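Local coordinates for protein ancestral congerin Con-anc (PDB 3AJY) that probably acts as a galactoside-binding lectin, a reconstructed ancestor of fish galectins that holds a galactose-containing glycan on one of its two β-sheets, at residues K29-N34 with E84-T89. Sequence-based numbering, arbitrary orientation.
Sequences KRFSIN and EYFEIT. With GAL (beta-D-galactopyranose), chain C.
In the interior of the galectin β-sandwich, Phe31 and Ile33 of the sugar-binding sheet pack against Phe86 and Ile88 of the facing one. Strands 30-34 and 85-89 run in broadly the same direction, crossing at -30° with their axes 10.2 Å apart at the closest, a spacing that side chains alone span. Phe31 presents its ring tip to Phe86: CE2 sits 3.6 Å above the Phe86 plane, over the ring centre, while CZ leans toward the ring root, 3.7 Å from Phe86 CG. The rings meet obliquely, their planes inclined at 43° to each other. In both residues CG lies between the backbone N and the carbonyl carbon, a placement from which the two rings project into the gap between the sheets and meet there. Beside them, the two isoleucine side chains pass alongside each other, pointing opposite ways, with Ile88 CD1 against Ile33 CG1 at 3.7 Å. Ile33 CD1 also approaches Phe86 CE2 obliquely at 4.2 Å, linking the aliphatic and aromatic pairs. Phe80 meets the Phe31 ring edge-to-face, and His48 stacks with it.

On the glycan side of strand 30-34, Arg30 NH1 donates a nearly straight hydrogen bond to galactose O3 (2.7 Å, N-H...O 175°). NH1 lies equally near O4, which is at the edge of the guanidinium close to its plane. Asp47 forms a salt bridge with the same nitrogen. Farther along, Asn34 ND2 donates to Ser32 OG at 3.2 Å; Asn34 OD1 is hydrogen-bonded to His45 ND1, and His45 NE2 in turn to the galactose. The chemistry thus divides the strand: apolar dispersion contacts, without directional bonds, join it to the opposite sheet, whereas polar groups on its other face hold galactose directly through Arg30 and probably position His45 through Asn34.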
ATOM      1  N   LYS A  29      -6.368   5.194  22.928  1.00 30.55           N
ATOM      2  CA  LYS A  29      -5.939   4.245  23.942  1.00 29.97           C
ATOM      3  C   LYS A  29      -4.755   3.439  23.418  1.00 29.26           C
ATOM      4  O   LYS A  29      -3.791   3.210  24.141  1.00 28.76           O
ATOM      5  CB  LYS A  29      -7.068   3.273  24.312  1.00 29.70           C
ATOM      6  CG  LYS A  29      -8.207   3.867  25.115  1.00 31.05           C
ATOM      7  CD  LYS A  29      -8.873   2.775  25.994  1.00 32.67           C
ATOM      8  CE  LYS A  29      -9.448   1.565  25.184  1.00 32.44           C
ATOM      9  NZ  LYS A  29      -9.790   0.370  26.064  1.00 31.69           N
ATOM     10  N   ARG A  30      -4.858   3.006  22.162  1.00 29.30           N
ATOM     11  CA  ARG A  30      -3.868   2.120  21.533  1.00 29.40           C
ATOM     12  C   ARG A  30      -4.037   2.180  20.027  1.00 29.15           C
ATOM     13  O   ARG A  30      -5.107   2.527  19.532  1.00 29.41           O
ATOM     14  CB  ARG A  30      -4.075   0.669  21.992  1.00 29.45           C
ATOM     15  CG  ARG A  30      -5.461   0.122  21.565  1.00 31.58           C
ATOM     16  CD  ARG A  30      -6.052  -0.963  22.469  1.00 34.92           C
ATOM     17  NE  ARG A  30      -5.404  -2.236  22.282  1.00 37.01           N
ATOM     18  CZ  ARG A  30      -5.989  -3.401  22.011  1.00 35.86           C
ATOM     19  NH1 ARG A  30      -5.208  -4.446  21.865  1.00 32.94           N
ATOM     20  NH2 ARG A  30      -7.316  -3.544  21.901  1.00 36.56           N
ATOM     21  N   PHE A  31      -2.981   1.859  19.285  1.00 28.46           N
ATOM     22  CA  PHE A  31      -3.133   1.507  17.888  1.00 27.68           C
ATOM     23  C   PHE A  31      -2.109   0.437  17.550  1.00 27.99           C
ATOM     24  O   PHE A  31      -1.040   0.377  18.177  1.00 28.02           O
ATOM     25  CB  PHE A  31      -3.054   2.743  16.970  1.00 27.65           C
ATOM     26  CG  PHE A  31      -1.652   3.178  16.644  1.00 27.37           C
ATOM     27  CD1 PHE A  31      -0.920   3.937  17.546  1.00 27.37           C
ATOM     28  CD2 PHE A  31      -1.071   2.837  15.421  1.00 26.77           C
ATOM     29  CE1 PHE A  31       0.391   4.349  17.238  1.00 25.83           C
ATOM     30  CE2 PHE A  31       0.231   3.242  15.112  1.00 27.10           C
ATOM     31  CZ  PHE A  31       0.955   3.992  16.025  1.00 23.54           C
ATOM     32  N   SER A  32      -2.437  -0.420  16.585  1.00 27.87           N
ATOM     33  CA  SER A  32      -1.581  -1.554  16.236  1.00 27.60           C
ATOM     34  C   SER A  32      -1.282  -1.639  14.755  1.00 27.79           C
ATOM     35  O   SER A  32      -2.055  -1.187  13.912  1.00 27.58           O
ATOM     36  CB  SER A  32      -2.175  -2.882  16.724  1.00 27.55           C
ATOM     37  OG  SER A  32      -3.418  -3.145  16.099  1.00 28.78           O
ATOM     38  N   ILE A  33      -0.100  -2.169  14.464  1.00 28.16           N
ATOM     39  CA  ILE A  33       0.276  -2.569  13.126  1.00 27.99           C
ATOM     40  C   ILE A  33       0.328  -4.075  13.173  1.00 28.00           C
ATOM     41  O   ILE A  33       0.881  -4.640  14.105  1.00 28.42           O
ATOM     42  CB  ILE A  33       1.652  -1.961  12.726  1.00 28.37           C
ATOM     43  CG1 ILE A  33       1.569  -0.424  12.736  1.00 28.21           C
ATOM     44  CG2 ILE A  33       2.120  -2.518  11.371  1.00 28.51           C
ATOM     45  CD1 ILE A  33       0.395   0.180  11.886  1.00 26.17           C
ATOM     46  N   ASN A  34      -0.291  -4.725  12.193  1.00 28.49           N
ATOM     47  CA  ASN A  34      -0.391  -6.177  12.155  1.00 29.10           C
ATOM     48  C   ASN A  34       0.043  -6.735  10.809  1.00 29.35           C
ATOM     49  O   ASN A  34      -0.438  -6.311   9.764  1.00 29.75           O
ATOM     50  CB  ASN A  34      -1.835  -6.596  12.429  1.00 29.18           C
ATOM     51  CG  ASN A  34      -2.377  -5.965  13.673  1.00 27.91           C
ATOM     52  OD1 ASN A  34      -2.007  -6.342  14.786  1.00 29.73           O
ATOM     53  ND2 ASN A  34      -3.249  -4.986  13.500  1.00 28.93           N
ATOM     54  N   GLU A  84      -0.795  12.919  16.633  1.00 36.11           N
ATOM     55  CA  GLU A  84       0.439  13.140  15.854  1.00 35.55           C
ATOM     56  C   GLU A  84       0.709  12.086  14.774  1.00 34.39           C
ATOM     57  O   GLU A  84       0.223  10.962  14.856  1.00 33.41           O
ATOM     58  CB  GLU A  84       1.642  13.201  16.793  1.00 36.34           C
ATOM     59  CG  GLU A  84       1.515  14.232  17.907  1.00 40.56           C
ATOM     60  CD  GLU A  84       2.840  14.889  18.244  1.00 45.38           C
ATOM     61  OE1 GLU A  84       3.525  15.329  17.296  1.00 49.24           O
ATOM     62  OE2 GLU A  84       3.193  14.982  19.447  1.00 47.16           O
ATOM     63  N   TYR A  85       1.505  12.470  13.769  1.00 33.12           N
ATOM     64  CA  TYR A  85       2.029  11.557  12.756  1.00 31.95           C
ATOM     65  C   TYR A  85       2.771  10.387  13.389  1.00 30.82           C
ATOM     66  O   TYR A  85       3.488  10.551  14.375  1.00 30.14           O
ATOM     67  CB  TYR A  85       2.960  12.324  11.799  1.00 32.61           C
ATOM     68  CG  TYR A  85       3.597  11.495  10.699  1.00 32.81           C
ATOM     69  CD1 TYR A  85       2.833  11.007   9.640  1.00 33.57           C
ATOM     70  CD2 TYR A  85       4.969  11.223  10.706  1.00 33.59           C
ATOM     71  CE1 TYR A  85       3.403  10.268   8.622  1.00 33.91           C
ATOM     72  CE2 TYR A  85       5.563  10.475   9.683  1.00 31.83           C
ATOM     73  CZ  TYR A  85       4.768  10.003   8.649  1.00 33.29           C
ATOM     74  OH  TYR A  85       5.310   9.270   7.638  1.00 32.43           O
ATOM     75  N   PHE A  86       2.562   9.190  12.847  1.00 29.89           N
ATOM     76  CA  PHE A  86       3.384   8.057  13.233  1.00 29.09           C
ATOM     77  C   PHE A  86       4.055   7.475  12.002  1.00 29.08           C
ATOM     78  O   PHE A  86       3.552   7.586  10.887  1.00 28.73           O
ATOM     79  CB  PHE A  86       2.583   6.986  13.979  1.00 29.12           C
ATOM     80  CG  PHE A  86       1.670   6.172  13.093  1.00 27.83           C
ATOM     81  CD1 PHE A  86       0.326   6.499  12.978  1.00 27.36           C
ATOM     82  CD2 PHE A  86       2.159   5.059  12.398  1.00 27.14           C
ATOM     83  CE1 PHE A  86      -0.529   5.734  12.150  1.00 24.04           C
ATOM     84  CE2 PHE A  86       1.339   4.302  11.568  1.00 27.30           C
ATOM     85  CZ  PHE A  86      -0.023   4.654  11.430  1.00 26.94           C
ATOM     86  N   GLU A  87       5.207   6.858  12.197  1.00 28.80           N
ATOM     87  CA  GLU A  87       5.830   6.146  11.101  1.00 28.92           C
ATOM     88  C   GLU A  87       6.621   4.976  11.638  1.00 28.46           C
ATOM     89  O   GLU A  87       7.337   5.105  12.636  1.00 28.75           O
ATOM     90  CB  GLU A  87       6.703   7.069  10.256  1.00 29.62           C
ATOM     91  CG  GLU A  87       6.963   6.533   8.856  1.00 29.73           C
ATOM     92  CD  GLU A  87       8.073   7.304   8.142  1.00 32.27           C
ATOM     93  OE1 GLU A  87       7.814   8.444   7.711  1.00 29.87           O
ATOM     94  OE2 GLU A  87       9.197   6.767   8.022  1.00 32.85           O
ATOM     95  N   ILE A  88       6.471   3.831  10.986  1.00 27.73           N
ATOM     96  CA  ILE A  88       7.114   2.603  11.436  1.00 28.30           C
ATOM     97  C   ILE A  88       7.667   1.853  10.238  1.00 28.50           C
ATOM     98  O   ILE A  88       7.008   1.752   9.218  1.00 28.91           O
ATOM     99  CB  ILE A  88       6.107   1.703  12.232  1.00 28.45           C
ATOM    100  CG1 ILE A  88       5.542   2.469  13.430  1.00 28.94           C
ATOM    101  CG2 ILE A  88       6.759   0.430  12.738  1.00 28.11           C
ATOM    102  CD1 ILE A  88       4.204   1.902  13.950  1.00 28.03           C
ATOM    103  N   THR A  89       8.885   1.340  10.351  1.00 29.15           N
ATOM    104  CA  THR A  89       9.463   0.478   9.296  1.00 28.94           C
ATOM    105  C   THR A  89       9.807  -0.905   9.852  1.00 28.68           C
ATOM    106  O   THR A  89      10.412  -1.028  10.930  1.00 28.80           O
ATOM    107  CB  THR A  89      10.697   1.138   8.627  1.00 28.89           C
ATOM    108  OG1 THR A  89      10.286   2.357   7.988  1.00 29.67           O
ATOM    109  CG2 THR A  89      11.322   0.230   7.570  1.00 29.72           C
TER
HETATM  110  C1  GAL C   2      -4.990  -8.400  24.297  1.00 34.87           C
HETATM  111  C2  GAL C   2      -5.830  -7.469  23.429  1.00 34.60           C
HETATM  112  C3  GAL C   2      -5.699  -7.832  21.952  1.00 33.76           C
HETATM  113  C4  GAL C   2      -4.218  -7.927  21.564  1.00 33.60           C
HETATM  114  C5  GAL C   2      -3.484  -8.889  22.503  1.00 34.49           C
HETATM  115  C6  GAL C   2      -1.985  -9.042  22.188  1.00 34.41           C
HETATM  116  O2  GAL C   2      -7.178  -7.550  23.826  1.00 36.51           O
HETATM  117  O3  GAL C   2      -6.348  -6.826  21.196  1.00 32.66           O
HETATM  118  O4  GAL C   2      -3.630  -6.641  21.623  1.00 32.55           O
HETATM  119  O5  GAL C   2      -3.644  -8.471  23.845  1.00 34.16           O
HETATM  120  O6  GAL C   2      -1.412 -10.035  23.028  1.00 32.38           O